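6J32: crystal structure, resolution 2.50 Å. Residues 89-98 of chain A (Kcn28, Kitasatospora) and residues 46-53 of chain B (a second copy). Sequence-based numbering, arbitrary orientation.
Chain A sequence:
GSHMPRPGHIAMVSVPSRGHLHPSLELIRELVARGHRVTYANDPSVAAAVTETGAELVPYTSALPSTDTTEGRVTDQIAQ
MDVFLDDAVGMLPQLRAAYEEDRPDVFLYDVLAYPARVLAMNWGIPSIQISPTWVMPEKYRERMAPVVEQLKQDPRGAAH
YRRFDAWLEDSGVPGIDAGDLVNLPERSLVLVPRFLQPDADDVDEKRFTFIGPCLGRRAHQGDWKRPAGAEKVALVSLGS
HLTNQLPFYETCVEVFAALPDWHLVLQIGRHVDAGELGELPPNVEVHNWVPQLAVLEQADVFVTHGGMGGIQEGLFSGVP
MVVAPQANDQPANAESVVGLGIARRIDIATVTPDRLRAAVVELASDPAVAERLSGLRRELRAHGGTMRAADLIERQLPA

Chain A (89-98) VGMLPQLRAA
Chain B (46-53) VAAAVTET

Two helices from two copies of Kcn28 meet here in a small, close van der Waals contact, built mainly from small residues, a proline, a threonine and the folded side chain of a glutamine, and held by shape, since no hydrogen bond or salt bridge crosses between the stretches.

The chain A stretch is helical from V89(A) to A98(A), a piece of a longer helix, with phi near -65° and psi near -40°. Its regular bonds include L95(A) N to M91(A) O at 3.0 Å and A97(A) N to P93(A) O at 2.9 Å. The helix is kinked at P93(A), whose ring nitrogen carries no hydrogen and so cannot bond to the turn before. In chain B, V46(B) occupies the N-cap position, with phi/psi of -115°/23°, and the helix takes in A47(B) to T51(B). T51(B) N bonds to A47(B) O at 2.9 Å and E52(B) N to A48(B) O at 3.0 Å, whereas the bond from V50(B) N to V46(B) O, 3.3 Å, is weak.

The axes approach to 8.0 Å and their N-to-C directions differ by 53°, with a signed crossing angle of 53°. Register is set by G90(A) beside A48(B), CA to CA 4.8 Å, and, one turn on, P93(A) beside E52(B), CA to CA 4.9 Å. The two stretches together bury 310 Å².

At the G90(A)-A48(B) pair, two small residues leave room for the backbones to come close. G90(A) has no side chain, so A48(B) CB reaches its backbone, lying 3.6 Å from G90(A) O. An ideal CB on G90(A) would fall only 3.4 Å from A48(B) CB, a tight fit. A48(B) itself offers just a methyl group.

P93(A) points toward the partner, and its compact ring, C-gamma exo, packs over the last turn of the chain B stretch. P93(A) CB lies 3.4 Å from T51(B) OG1, 3.6 Å from E52(B) N and 3.8 Å from E52(B) CB. E52(B) meets the proline with its backbone N and CB; with chi1 -157° (t), chi2 -89° (m) and chi3 -4°, its end leads away.

T51(B) also points toward chain A. Its chi1 of 55° (p) turns OG1 back to its own helix, 2.8 Å from A47(B) O and 3.0 Å from A48(B) O, where its single proton has two carbonyl acceptors within reach; the geometry does not settle which one takes it. Across the gap, OG1 of T51(B) is 3.6 Å from both N and CG of Q94(A), and CG2 of T51(B) meets A97(A) CB at 4.1 Å, a methyl-to-methyl contact at the exposed edge.

Q94(A) leaves its backbone sideways, but its end comes nearer to chain B. With chi1 -53° (m), chi2 -172° (t) and chi3 67°, it folds back along its helix, and NE2 donates to G90(A) O at 3.2 Å with an N-H...O angle of 163°. Its amide group then lies against alanine methyls: OE1 is 3.5 Å from A47(B) CB, and NE2 is 4.0 Å from A48(B) CB. Both amide atoms are also hydrogen-bonded elsewhere in the structure, so their polar needs are met although they lie beside methyls.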

# COMPACT_ATOMS: atom_id res chain seq x y z
N VAL A 89 -9.78 14.56 -8.51
CA VAL A 89 -11.11 14.31 -7.97
C VAL A 89 -11.02 13.72 -6.57
O VAL A 89 -11.73 14.15 -5.66
CB VAL A 89 -11.90 13.39 -8.92
CG1 VAL A 89 -13.19 12.91 -8.26
CG2 VAL A 89 -12.19 14.10 -10.24
N GLY A 90 -10.11 12.76 -6.38
CA GLY A 90 -9.96 12.15 -5.07
C GLY A 90 -9.26 13.03 -4.05
O GLY A 90 -9.52 12.91 -2.85
N MET A 91 -8.36 13.91 -4.50
CA MET A 91 -7.57 14.70 -3.55
C MET A 91 -8.42 15.74 -2.83
O MET A 91 -8.28 15.94 -1.62
CB MET A 91 -6.41 15.38 -4.26
CG MET A 91 -5.46 16.09 -3.31
SD MET A 91 -4.20 17.05 -4.15
CE MET A 91 -3.51 15.81 -5.24
N LEU A 92 -9.31 16.42 -3.56
CA LEU A 92 -10.04 17.55 -2.98
C LEU A 92 -10.84 17.18 -1.74
O LEU A 92 -10.72 17.90 -0.73
CB LEU A 92 -10.92 18.19 -4.06
CG LEU A 92 -11.88 19.29 -3.60
CD1 LEU A 92 -11.11 20.44 -3.01
CD2 LEU A 92 -12.70 19.76 -4.80
N PRO A 93 -11.65 16.12 -1.72
CA PRO A 93 -12.40 15.82 -0.49
C PRO A 93 -11.52 15.50 0.70
O PRO A 93 -11.88 15.84 1.84
CB PRO A 93 -13.26 14.60 -0.87
CG PRO A 93 -13.22 14.52 -2.35
CD PRO A 93 -11.91 15.11 -2.76
N GLN A 94 -10.37 14.85 0.48
CA GLN A 94 -9.47 14.55 1.59
C GLN A 94 -8.85 15.81 2.16
O GLN A 94 -8.73 15.95 3.39
CB GLN A 94 -8.40 13.56 1.13
CG GLN A 94 -8.99 12.31 0.49
CD GLN A 94 -7.96 11.24 0.21
OE1 GLN A 94 -7.39 10.66 1.14
NE2 GLN A 94 -7.72 10.97 -1.06
N LEU A 95 -8.46 16.76 1.30
CA LEU A 95 -7.96 18.04 1.80
C LEU A 95 -9.05 18.80 2.53
O LEU A 95 -8.79 19.44 3.56
CB LEU A 95 -7.38 18.87 0.66
CG LEU A 95 -6.20 18.26 -0.10
CD1 LEU A 95 -5.79 19.15 -1.26
CD2 LEU A 95 -5.03 18.01 0.84
N ARG A 96 -10.28 18.75 2.02
CA ARG A 96 -11.39 19.44 2.66
C ARG A 96 -11.62 18.90 4.07
O ARG A 96 -11.68 19.67 5.04
CB ARG A 96 -12.66 19.28 1.83
CG ARG A 96 -13.81 20.18 2.28
CD ARG A 96 -15.09 19.90 1.49
NE ARG A 96 -14.93 20.14 0.06
CZ ARG A 96 -14.99 21.34 -0.52
NH1 ARG A 96 -15.19 22.42 0.22
NH2 ARG A 96 -14.84 21.46 -1.83
N ALA A 97 -11.70 17.58 4.20
CA ALA A 97 -11.93 16.98 5.52
C ALA A 97 -10.78 17.28 6.47
O ALA A 97 -11.00 17.54 7.66
CB ALA A 97 -12.13 15.47 5.37
N ALA A 98 -9.54 17.25 5.97
CA ALA A 98 -8.40 17.45 6.86
C ALA A 98 -8.33 18.88 7.37
O ALA A 98 -8.00 19.11 8.54
CB ALA A 98 -7.11 17.07 6.14
N VAL B 46 -9.70 3.70 0.12
CA VAL B 46 -10.96 4.22 -0.37
C VAL B 46 -11.34 5.53 0.35
O VAL B 46 -12.49 5.96 0.32
CB VAL B 46 -12.02 3.10 -0.26
CG1 VAL B 46 -12.95 3.21 0.97
CG2 VAL B 46 -12.74 2.90 -1.56
N ALA B 47 -10.33 6.22 0.89
CA ALA B 47 -10.55 7.44 1.68
C ALA B 47 -11.19 8.57 0.88
O ALA B 47 -11.88 9.42 1.46
CB ALA B 47 -9.24 7.92 2.29
N ALA B 48 -10.96 8.63 -0.43
CA ALA B 48 -11.57 9.70 -1.22
C ALA B 48 -13.09 9.63 -1.15
O ALA B 48 -13.76 10.63 -0.82
CB ALA B 48 -11.10 9.63 -2.67
N ALA B 49 -13.67 8.46 -1.43
CA ALA B 49 -15.12 8.32 -1.42
C ALA B 49 -15.69 8.53 -0.02
O ALA B 49 -16.77 9.10 0.13
CB ALA B 49 -15.52 6.95 -1.96
N VAL B 50 -14.98 8.06 1.00
CA VAL B 50 -15.47 8.21 2.37
C VAL B 50 -15.53 9.69 2.76
O VAL B 50 -16.53 10.17 3.29
CB VAL B 50 -14.61 7.40 3.35
CG1 VAL B 50 -15.01 7.67 4.78
CG2 VAL B 50 -14.71 5.91 3.04
N THR B 51 -14.45 10.43 2.49
CA THR B 51 -14.39 11.83 2.90
C THR B 51 -15.36 12.70 2.10
O THR B 51 -15.91 13.66 2.65
CB THR B 51 -12.97 12.37 2.76
OG1 THR B 51 -12.50 12.16 1.43
CG2 THR B 51 -12.03 11.68 3.75
N GLU B 52 -15.57 12.40 0.81
CA GLU B 52 -16.47 13.20 0.00
C GLU B 52 -17.88 13.19 0.59
O GLU B 52 -18.64 14.16 0.42
CB GLU B 52 -16.48 12.70 -1.44
CG GLU B 52 -16.93 13.73 -2.47
CD GLU B 52 -18.43 13.75 -2.71
OE1 GLU B 52 -19.15 12.91 -2.12
OE2 GLU B 52 -18.90 14.62 -3.47
N THR B 53 -18.22 12.12 1.29
CA THR B 53 -19.50 12.01 1.97
C THR B 53 -19.67 13.10 3.03
O THR B 53 -20.80 13.53 3.30
CB THR B 53 -19.60 10.62 2.58
OG1 THR B 53 -20.54 9.82 1.86
CG2 THR B 53 -19.99 10.70 4.03